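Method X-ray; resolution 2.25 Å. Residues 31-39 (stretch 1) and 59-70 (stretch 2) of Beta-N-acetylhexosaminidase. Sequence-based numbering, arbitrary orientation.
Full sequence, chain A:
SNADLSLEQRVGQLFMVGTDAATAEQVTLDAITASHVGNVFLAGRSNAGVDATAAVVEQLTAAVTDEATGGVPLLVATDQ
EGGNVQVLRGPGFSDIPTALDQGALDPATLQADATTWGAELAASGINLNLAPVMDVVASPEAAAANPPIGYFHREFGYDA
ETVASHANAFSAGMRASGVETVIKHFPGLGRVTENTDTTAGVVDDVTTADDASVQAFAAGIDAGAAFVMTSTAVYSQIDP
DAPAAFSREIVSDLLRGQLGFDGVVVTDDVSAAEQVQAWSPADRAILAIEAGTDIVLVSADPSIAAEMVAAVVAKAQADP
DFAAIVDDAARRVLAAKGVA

Stretch 1 31-39: AITASHVGN
Stretch 2, residues 59-70: QLTAAVTDEATG

This is a small, mostly apolar contact in which the end of one helix packs against a turn and a short helix later in the same chain, with one histidine side chain supplying the direct hydrogen bonds; about 371 Å² is buried, both sides summed.

Stretch 1 enters as a helix, with A31 to T33 at phi/psi near -60 to -77/-45. At H36 the backbone leaves helical values with positive phi (62/22), and V37 N bonds to A31 O at 3.0 Å. V37 (-58/134) then extends the chain. Stretch 2 also enters as a helix, runs through a type I turn from T61 to V64, with V64 N to T61 O at 3.1 Å, and begins a new helix at D66. T65 caps it: its p rotamer lets OG1 accept from A68 N at 2.9 Å, using a short hydroxyl side chain to satisfy a free amide of the first helical turn. G70 ends this segment with positive phi (61/26), a conformation glycine adopts easily. The closest register is T33 with A68, their CA atoms 4.9 Å apart, with A68 CB 4.3 Å from T33 CA.

I32 is the apolar centre. Its CA-to-CB bond points toward stretch 2, and the m,t rotamer places CD1 3.8 Å from L60 O. Its CG2 lies 3.9 Å from A63 CB, 4.4 Å from A68 CB and 4.3 Å from T69 CG2, so a branched side chain fills the space among small methyl groups. A68 CB also sits 3.7 Å from I32 O. The CB of A63 points toward stretch 1 and comes 4.0 Å from T33 OG1.

T33 is exposed; its rotamer is m and its CA-to-CB bond points sideways to stretch 2. A water bridges the stretches here, 3.0 Å from T33 OG1 and donating to A63 O at 2.5 Å, a short distance.

H36 supplies the polar link. With chi1 -44° (m) and chi2 -81°, its ring presents an edge to the carbonyls of the second helix. ND1 donates to A68 O at 2.9 Å, N-H...O angle 143°, and weakly to E67 O at 3.2 Å, angle 122°; both partners are carbonyl oxygens, which can only accept, so ND1 must be the protonated donor. H36 CA also makes a CA-H...O contact of 3.3 Å with A68 O, so one carbonyl meets both backbone and ring of the same residue.

Beyond H36, T69, rotamer p, sets CG2 3.8 Å from V37 O and 4.3 Å from G38 CA, its methyl packing against the departing backbone.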

# COMPACT_ATOMS: atom_id res chain seq x y z
N ALA A 31 -14.44 11.91 -5.12
CA ALA A 31 -13.94 11.45 -3.81
C ALA A 31 -13.01 12.52 -3.24
O ALA A 31 -13.13 12.84 -2.07
CB ALA A 31 -13.23 10.13 -3.92
N ILE A 32 -12.14 13.10 -4.08
CA ILE A 32 -11.29 14.20 -3.66
C ILE A 32 -12.07 15.48 -3.34
O ILE A 32 -11.86 16.10 -2.31
CB ILE A 32 -10.24 14.53 -4.73
CG1 ILE A 32 -9.37 13.33 -5.04
CG2 ILE A 32 -9.38 15.67 -4.29
CD1 ILE A 32 -8.46 13.59 -6.22
N THR A 33 -12.95 15.90 -4.23
CA THR A 33 -13.62 17.20 -4.08
C THR A 33 -14.73 17.15 -3.04
O THR A 33 -14.83 18.02 -2.20
CB THR A 33 -14.22 17.70 -5.41
OG1 THR A 33 -13.20 17.70 -6.41
CG2 THR A 33 -14.73 19.15 -5.27
N ALA A 34 -15.58 16.13 -3.09
CA ALA A 34 -16.74 16.09 -2.20
C ALA A 34 -16.46 15.35 -0.91
O ALA A 34 -17.03 15.69 0.12
CB ALA A 34 -17.93 15.47 -2.91
N SER A 35 -15.57 14.35 -0.93
CA SER A 35 -15.27 13.60 0.29
C SER A 35 -13.88 13.93 0.89
O SER A 35 -13.47 13.34 1.88
CB SER A 35 -15.39 12.09 0.02
OG SER A 35 -16.74 11.71 -0.17
N HIS A 36 -13.16 14.86 0.27
CA HIS A 36 -11.85 15.32 0.77
C HIS A 36 -10.79 14.20 0.79
O HIS A 36 -9.79 14.29 1.53
CB HIS A 36 -11.99 15.96 2.17
CG HIS A 36 -13.15 16.90 2.28
ND1 HIS A 36 -13.11 18.20 1.83
CD2 HIS A 36 -14.40 16.71 2.78
CE1 HIS A 36 -14.29 18.77 2.02
NE2 HIS A 36 -15.08 17.90 2.61
N VAL A 37 -11.00 13.15 0.00
CA VAL A 37 -9.97 12.10 -0.10
C VAL A 37 -8.64 12.70 -0.58
O VAL A 37 -8.58 13.52 -1.51
CB VAL A 37 -10.44 10.98 -1.03
CG1 VAL A 37 -9.31 9.98 -1.28
CG2 VAL A 37 -11.63 10.29 -0.39
N GLY A 38 -7.57 12.31 0.10
CA GLY A 38 -6.30 13.01 -0.03
C GLY A 38 -5.21 12.27 -0.78
O GLY A 38 -4.11 12.79 -0.97
N ASN A 39 -5.53 11.05 -1.25
CA ASN A 39 -4.56 10.23 -1.94
C ASN A 39 -5.25 9.44 -3.03
O ASN A 39 -6.41 9.09 -2.88
CB ASN A 39 -3.85 9.29 -0.97
CG ASN A 39 -3.38 9.98 0.29
OD1 ASN A 39 -2.42 10.73 0.27
ND2 ASN A 39 -4.07 9.72 1.40
N GLN A 59 -4.98 15.87 -13.94
CA GLN A 59 -6.39 16.09 -13.67
C GLN A 59 -6.75 15.83 -12.21
O GLN A 59 -7.63 16.49 -11.62
CB GLN A 59 -7.25 15.20 -14.54
CG GLN A 59 -7.05 15.34 -16.02
CD GLN A 59 -8.04 14.49 -16.81
OE1 GLN A 59 -9.26 14.65 -16.67
NE2 GLN A 59 -7.52 13.58 -17.62
N LEU A 60 -6.09 14.83 -11.63
CA LEU A 60 -6.35 14.45 -10.25
C LEU A 60 -5.75 15.52 -9.34
O LEU A 60 -6.40 15.95 -8.40
CB LEU A 60 -5.77 13.06 -9.94
CG LEU A 60 -6.29 11.86 -10.79
CD1 LEU A 60 -5.49 10.59 -10.53
CD2 LEU A 60 -7.73 11.61 -10.48
N THR A 61 -4.53 15.96 -9.63
CA THR A 61 -3.88 16.88 -8.71
C THR A 61 -4.56 18.24 -8.85
O THR A 61 -4.52 19.05 -7.94
CB THR A 61 -2.35 17.01 -8.96
OG1 THR A 61 -2.09 17.34 -10.32
CG2 THR A 61 -1.64 15.71 -8.63
N ALA A 62 -5.22 18.47 -9.98
CA ALA A 62 -5.93 19.73 -10.18
C ALA A 62 -7.16 19.83 -9.26
O ALA A 62 -7.74 20.89 -9.11
CB ALA A 62 -6.34 19.87 -11.63
N ALA A 63 -7.55 18.72 -8.65
CA ALA A 63 -8.69 18.74 -7.76
C ALA A 63 -8.26 19.10 -6.36
O ALA A 63 -9.11 19.32 -5.51
CB ALA A 63 -9.41 17.39 -7.77
N VAL A 64 -6.95 19.18 -6.10
CA VAL A 64 -6.55 19.62 -4.77
C VAL A 64 -6.71 21.12 -4.77
O VAL A 64 -6.24 21.81 -5.67
CB VAL A 64 -5.11 19.16 -4.29
CG1 VAL A 64 -4.72 17.79 -4.81
CG2 VAL A 64 -4.03 20.18 -4.51
N THR A 65 -7.46 21.57 -3.78
CA THR A 65 -7.81 22.96 -3.50
C THR A 65 -7.79 23.07 -1.99
O THR A 65 -7.64 22.05 -1.30
CB THR A 65 -9.20 23.36 -4.00
OG1 THR A 65 -10.18 22.53 -3.35
CG2 THR A 65 -9.31 23.17 -5.51
N ASP A 66 -7.98 24.28 -1.48
CA ASP A 66 -8.03 24.47 -0.05
C ASP A 66 -9.30 23.83 0.55
O ASP A 66 -9.26 23.19 1.61
CB ASP A 66 -7.97 25.97 0.31
CG ASP A 66 -7.71 26.19 1.80
OD1 ASP A 66 -6.55 25.99 2.23
OD2 ASP A 66 -8.68 26.50 2.54
N GLU A 67 -10.42 24.00 -0.13
CA GLU A 67 -11.67 23.37 0.27
C GLU A 67 -11.63 21.84 0.17
O GLU A 67 -12.24 21.15 0.97
CB GLU A 67 -12.80 23.93 -0.58
CG GLU A 67 -14.16 23.41 -0.18
CD GLU A 67 -15.26 24.30 -0.68
OE1 GLU A 67 -14.91 25.40 -1.17
OE2 GLU A 67 -16.44 23.92 -0.60
N ALA A 68 -10.91 21.30 -0.81
CA ALA A 68 -10.85 19.85 -0.96
C ALA A 68 -9.96 19.18 0.10
O ALA A 68 -10.41 18.33 0.84
CB ALA A 68 -10.37 19.49 -2.34
N THR A 69 -8.69 19.58 0.16
CA THR A 69 -7.72 18.89 1.00
C THR A 69 -6.88 19.86 1.83
O THR A 69 -5.76 19.52 2.26
CB THR A 69 -6.76 18.02 0.16
OG1 THR A 69 -6.02 18.88 -0.72
CG2 THR A 69 -7.53 17.06 -0.71
N GLY A 70 -7.38 21.08 2.02
CA GLY A 70 -6.61 22.11 2.72
C GLY A 70 -5.31 22.43 2.01
O GLY A 70 -4.33 22.89 2.63
O HOH W 1 -11.46 20.06 -5.87